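Long-range contact in fumarate reductase iron-sulfur subunit (PDB 7D6V), which carries three iron-sulfur clusters that probably relay electrons from succinate oxidation toward quinone in a mycobacterial succinate dehydrogenase: residues 89-97 / 149-159. Numbering follows the deposited sequence.
With SF4 (iron/sulfur cluster), chain F; F3S (Fe3-s4 cluster), chain G.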
loop_
_atom_site.group_PDB
_atom_site.type_symbol
_atom_site.label_atom_id
_atom_site.label_comp_id
_atom_site.label_asym_id
_atom_site.label_seq_id
_atom_site.Cartn_x
_atom_site.Cartn_y
_atom_site.Cartn_z
ATOM N N VAL B 89 -13.133 18.699 5.262
ATOM C CA VAL B 89 -11.908 18.096 4.749
ATOM C C VAL B 89 -10.780 19.113 4.865
ATOM O O VAL B 89 -10.860 20.211 4.302
ATOM C CB VAL B 89 -12.084 17.628 3.296
ATOM C CG1 VAL B 89 -10.926 16.736 2.882
ATOM C CG2 VAL B 89 -13.407 16.908 3.130
ATOM N N THR B 90 -9.727 18.739 5.577
ATOM C CA THR B 90 -8.553 19.562 5.818
ATOM C C THR B 90 -7.305 18.743 5.532
ATOM O O THR B 90 -7.351 17.510 5.527
ATOM C CB THR B 90 -8.506 20.079 7.265
ATOM O OG1 THR B 90 -8.163 19.008 8.150
ATOM C CG2 THR B 90 -9.838 20.672 7.677
ATOM N N PRO B 91 -6.175 19.399 5.276
ATOM C CA PRO B 91 -4.918 18.663 5.110
ATOM C C PRO B 91 -4.426 18.104 6.437
ATOM O O PRO B 91 -4.960 18.390 7.510
ATOM C CB PRO B 91 -3.961 19.721 4.563
ATOM C CG PRO B 91 -4.510 21.000 5.067
ATOM C CD PRO B 91 -5.994 20.841 5.043
ATOM N N LEU B 92 -3.391 17.276 6.345
ATOM C CA LEU B 92 -2.737 16.758 7.538
ATOM C C LEU B 92 -2.162 17.906 8.358
ATOM O O LEU B 92 -1.525 18.813 7.819
ATOM C CB LEU B 92 -1.635 15.776 7.148
ATOM C CG LEU B 92 -2.039 14.591 6.273
ATOM C CD1 LEU B 92 -0.846 13.699 6.012
ATOM C CD2 LEU B 92 -3.153 13.803 6.926
ATOM N N ARG B 93 -2.387 17.863 9.669
ATOM C CA ARG B 93 -2.035 18.964 10.552
ATOM C C ARG B 93 -0.686 18.791 11.232
ATOM O O ARG B 93 -0.326 19.619 12.069
ATOM C CB ARG B 93 -3.123 19.158 11.611
ATOM C CG ARG B 93 -4.397 19.775 11.076
ATOM C CD ARG B 93 -5.420 19.968 12.175
ATOM N NE ARG B 93 -5.262 21.251 12.848
ATOM C CZ ARG B 93 -5.957 21.625 13.915
ATOM N NH1 ARG B 93 -6.862 20.812 14.432
ATOM N NH2 ARG B 93 -5.751 22.811 14.462
ATOM N N THR B 94 0.063 17.739 10.908
ATOM C CA THR B 94 1.383 17.527 11.487
ATOM C C THR B 94 2.510 18.045 10.608
ATOM O O THR B 94 3.575 18.399 11.123
ATOM C CB THR B 94 1.598 16.033 11.766
ATOM O OG1 THR B 94 0.506 15.538 12.545
ATOM C CG2 THR B 94 2.886 15.797 12.531
ATOM N N PHE B 95 2.297 18.124 9.306
ATOM C CA PHE B 95 3.327 18.504 8.361
ATOM C C PHE B 95 3.059 19.892 7.802
ATOM O O PHE B 95 1.922 20.375 7.831
ATOM C CB PHE B 95 3.398 17.474 7.226
ATOM C CG PHE B 95 3.570 16.066 7.711
ATOM C CD1 PHE B 95 4.721 15.688 8.375
ATOM C CD2 PHE B 95 2.571 15.129 7.529
ATOM C CE1 PHE B 95 4.878 14.400 8.834
ATOM C CE2 PHE B 95 2.725 13.837 7.986
ATOM C CZ PHE B 95 3.879 13.473 8.638
ATOM N N PRO B 96 4.091 20.586 7.322
ATOM C CA PRO B 96 3.872 21.912 6.737
ATOM C C PRO B 96 2.964 21.831 5.522
ATOM O O PRO B 96 3.054 20.906 4.714
ATOM C CB PRO B 96 5.284 22.373 6.358
ATOM C CG PRO B 96 6.195 21.531 7.161
ATOM C CD PRO B 96 5.516 20.219 7.325
ATOM N N VAL B 97 2.090 22.818 5.394
ATOM C CA VAL B 97 1.082 22.830 4.344
ATOM C C VAL B 97 1.685 23.421 3.076
ATOM O O VAL B 97 2.304 24.489 3.107
ATOM C CB VAL B 97 -0.167 23.610 4.793
ATOM C CG1 VAL B 97 0.196 25.005 5.271
ATOM C CG2 VAL B 97 -1.184 23.682 3.676
ATOM N N PHE B 149 1.693 7.663 5.807
ATOM C CA PHE B 149 2.160 8.542 6.875
ATOM C C PHE B 149 1.021 9.069 7.738
ATOM O O PHE B 149 1.166 10.099 8.401
ATOM C CB PHE B 149 2.987 9.700 6.310
ATOM C CG PHE B 149 4.101 9.258 5.408
ATOM C CD1 PHE B 149 4.983 8.272 5.811
ATOM C CD2 PHE B 149 4.257 9.814 4.153
ATOM C CE1 PHE B 149 6.004 7.858 4.986
ATOM C CE2 PHE B 149 5.276 9.405 3.325
ATOM C CZ PHE B 149 6.152 8.426 3.742
ATOM N N LEU B 150 -0.115 8.372 7.754
ATOM C CA LEU B 150 -1.197 8.751 8.655
ATOM C C LEU B 150 -0.806 8.505 10.106
ATOM O O LEU B 150 -1.184 9.273 10.999
ATOM C CB LEU B 150 -2.471 7.986 8.300
ATOM C CG LEU B 150 -3.198 8.416 7.026
ATOM C CD1 LEU B 150 -4.310 7.442 6.691
ATOM C CD2 LEU B 150 -3.739 9.823 7.156
ATOM N N CYS B 151 0.001 7.470 10.322
ATOM C CA CYS B 151 0.494 7.153 11.654
ATOM C C CYS B 151 1.382 8.308 12.105
ATOM O O CYS B 151 1.256 8.798 13.227
ATOM C CB CYS B 151 1.288 5.847 11.639
ATOM S SG CYS B 151 2.777 5.889 10.616
ATOM N N GLN B 152 2.280 8.741 11.221
ATOM C CA GLN B 152 3.163 9.859 11.523
ATOM C C GLN B 152 2.363 11.124 11.793
ATOM O O GLN B 152 2.727 11.928 12.657
ATOM C CB GLN B 152 4.133 10.083 10.366
ATOM C CG GLN B 152 4.865 8.840 9.917
ATOM C CD GLN B 152 6.132 8.599 10.703
ATOM O OE1 GLN B 152 6.244 7.617 11.427
ATOM N NE2 GLN B 152 7.096 9.493 10.560
ATOM N N ASN B 153 1.277 11.323 11.045
ATOM C CA ASN B 153 0.437 12.497 11.245
ATOM C C ASN B 153 -0.241 12.484 12.610
ATOM O O ASN B 153 -0.316 13.518 13.280
ATOM C CB ASN B 153 -0.608 12.576 10.134
ATOM C CG ASN B 153 -1.521 13.768 10.281
ATOM O OD1 ASN B 153 -1.090 14.910 10.156
ATOM N ND2 ASN B 153 -2.791 13.508 10.545
ATOM N N VAL B 154 -0.744 11.328 13.039
ATOM C CA VAL B 154 -1.619 11.324 14.206
ATOM C C VAL B 154 -0.830 11.253 15.511
ATOM O O VAL B 154 -1.343 11.640 16.566
ATOM C CB VAL B 154 -2.632 10.170 14.100
ATOM C CG1 VAL B 154 -1.942 8.849 14.296
ATOM C CG2 VAL B 154 -3.773 10.347 15.093
ATOM N N CYS B 155 0.379 10.701 15.459
ATOM C CA CYS B 155 1.203 10.570 16.657
ATOM C C CYS B 155 1.267 11.897 17.396
ATOM O O CYS B 155 1.504 12.937 16.781
ATOM C CB CYS B 155 2.613 10.102 16.290
ATOM S SG CYS B 155 3.722 9.892 17.703
ATOM N N HIS B 156 1.058 11.877 18.711
ATOM C CA HIS B 156 1.100 13.131 19.453
ATOM C C HIS B 156 2.515 13.580 19.780
ATOM O O HIS B 156 2.709 14.745 20.137
ATOM C CB HIS B 156 0.301 13.004 20.749
ATOM C CG HIS B 156 0.931 12.097 21.759
ATOM N ND1 HIS B 156 1.401 12.550 22.973
ATOM C CD2 HIS B 156 1.180 10.767 21.731
ATOM C CE1 HIS B 156 1.907 11.536 23.650
ATOM N NE2 HIS B 156 1.785 10.445 22.919
ATOM N N VAL B 157 3.501 12.687 19.681
ATOM C CA VAL B 157 4.876 13.063 19.993
ATOM C C VAL B 157 5.340 14.185 19.075
ATOM O O VAL B 157 5.945 15.164 19.523
ATOM C CB VAL B 157 5.802 11.836 19.899
ATOM C CG1 VAL B 157 7.228 12.221 20.240
ATOM C CG2 VAL B 157 5.315 10.736 20.815
ATOM N N VAL B 158 5.052 14.067 17.782
ATOM C CA VAL B 158 5.426 15.089 16.816
ATOM C C VAL B 158 4.247 15.945 16.375
ATOM O O VAL B 158 4.464 17.089 15.948
ATOM C CB VAL B 158 6.120 14.466 15.588
ATOM C CG1 VAL B 158 7.515 14.005 15.952
ATOM C CG2 VAL B 158 5.304 13.308 15.053
ATOM N N ARG B 159 3.014 15.440 16.461
ATOM C CA ARG B 159 1.857 16.245 16.085
ATOM C C ARG B 159 1.695 17.446 17.003
ATOM O O ARG B 159 1.394 18.551 16.540
ATOM C CB ARG B 159 0.592 15.388 16.099
ATOM C CG ARG B 159 -0.688 16.150 15.814
ATOM C CD ARG B 159 -1.881 15.218 15.805
ATOM N NE ARG B 159 -3.121 15.909 15.469
ATOM C CZ ARG B 159 -3.602 16.021 14.236
ATOM N NH1 ARG B 159 -2.944 15.490 13.219
ATOM N NH2 ARG B 159 -4.737 16.666 14.020
HETATM FE FE1 SF4 F . 1.697 4.323 9.078
HETATM FE FE2 SF4 F . -0.029 1.952 8.361
HETATM FE FE3 SF4 F . 2.440 2.569 6.736
HETATM FE FE4 SF4 F . 0.028 4.377 6.562
HETATM S S1 SF4 F . 0.371 2.287 6.290
HETATM S S2 SF4 F . 2.097 4.658 7.008
HETATM S S3 SF4 F . -0.373 4.042 8.633
HETATM S S4 SF4 F . 2.040 2.234 8.806
HETATM FE FE1 F3S G . 2.443 7.084 18.040
HETATM FE FE3 F3S G . 1.595 4.560 18.403
HETATM FE FE4 F3S G . 3.608 5.444 19.950
HETATM S S1 F3S G . 0.348 6.405 18.315
HETATM S S2 F3S G . 3.152 7.649 20.159
HETATM S S3 F3S G . 3.680 5.189 17.653
HETATM S S4 F3S G . 2.008 3.974 20.562
#
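The interface between the ferredoxin-like [2Fe-2S] domain and the dicluster domain is made here by the loop 92-95, whose Thr94 sits against Asn153 and Arg159 of the two short helices 150-154 and 156-159. Asn153 OD1 accepts from Thr94 N at 3.1 Å, the donor lying close to the line of the C=O bond (160°). With CG anti to its own N (chi1 180°), Asn153 extends its amide to this N-H, and its ND2 lies 3.6 Å from Leu92 CD2. Thr94 OG1 also points at Asn153 O, but at a modelled separation too short to be trusted. Asn153 O also accepts from Arg159 NH1 at 3.3 Å, in the plane of the guanidinium but well above the carbonyl plane. Glu65 ties this polar knot together, accepting from Asn153 ND2 and Arg93 N and forming a salt bridge with Arg159.

Helix 150-154 carries Cys151, whose SG binds an iron of the [4Fe-4S] cluster, and Cys155, at the junction of the two helices, belongs to the [3Fe-4S] pocket; the loop of the [2Fe-2S] domain thus packs directly on the backbone that supplies ligands to both clusters. Apolar contacts extend the seam. Leu92 CD2 meets Leu150 CD2 at 4.0 Å, while the Phe95 ring presents its edge to Gln152 CB, 3.8 Å from CZ. Arg159 NH2 passes 3.8 Å from Arg93 CB, while the end of Arg93 leads away and its NH2 donates to the backbone O of Glu23 of the membrane anchor subunit.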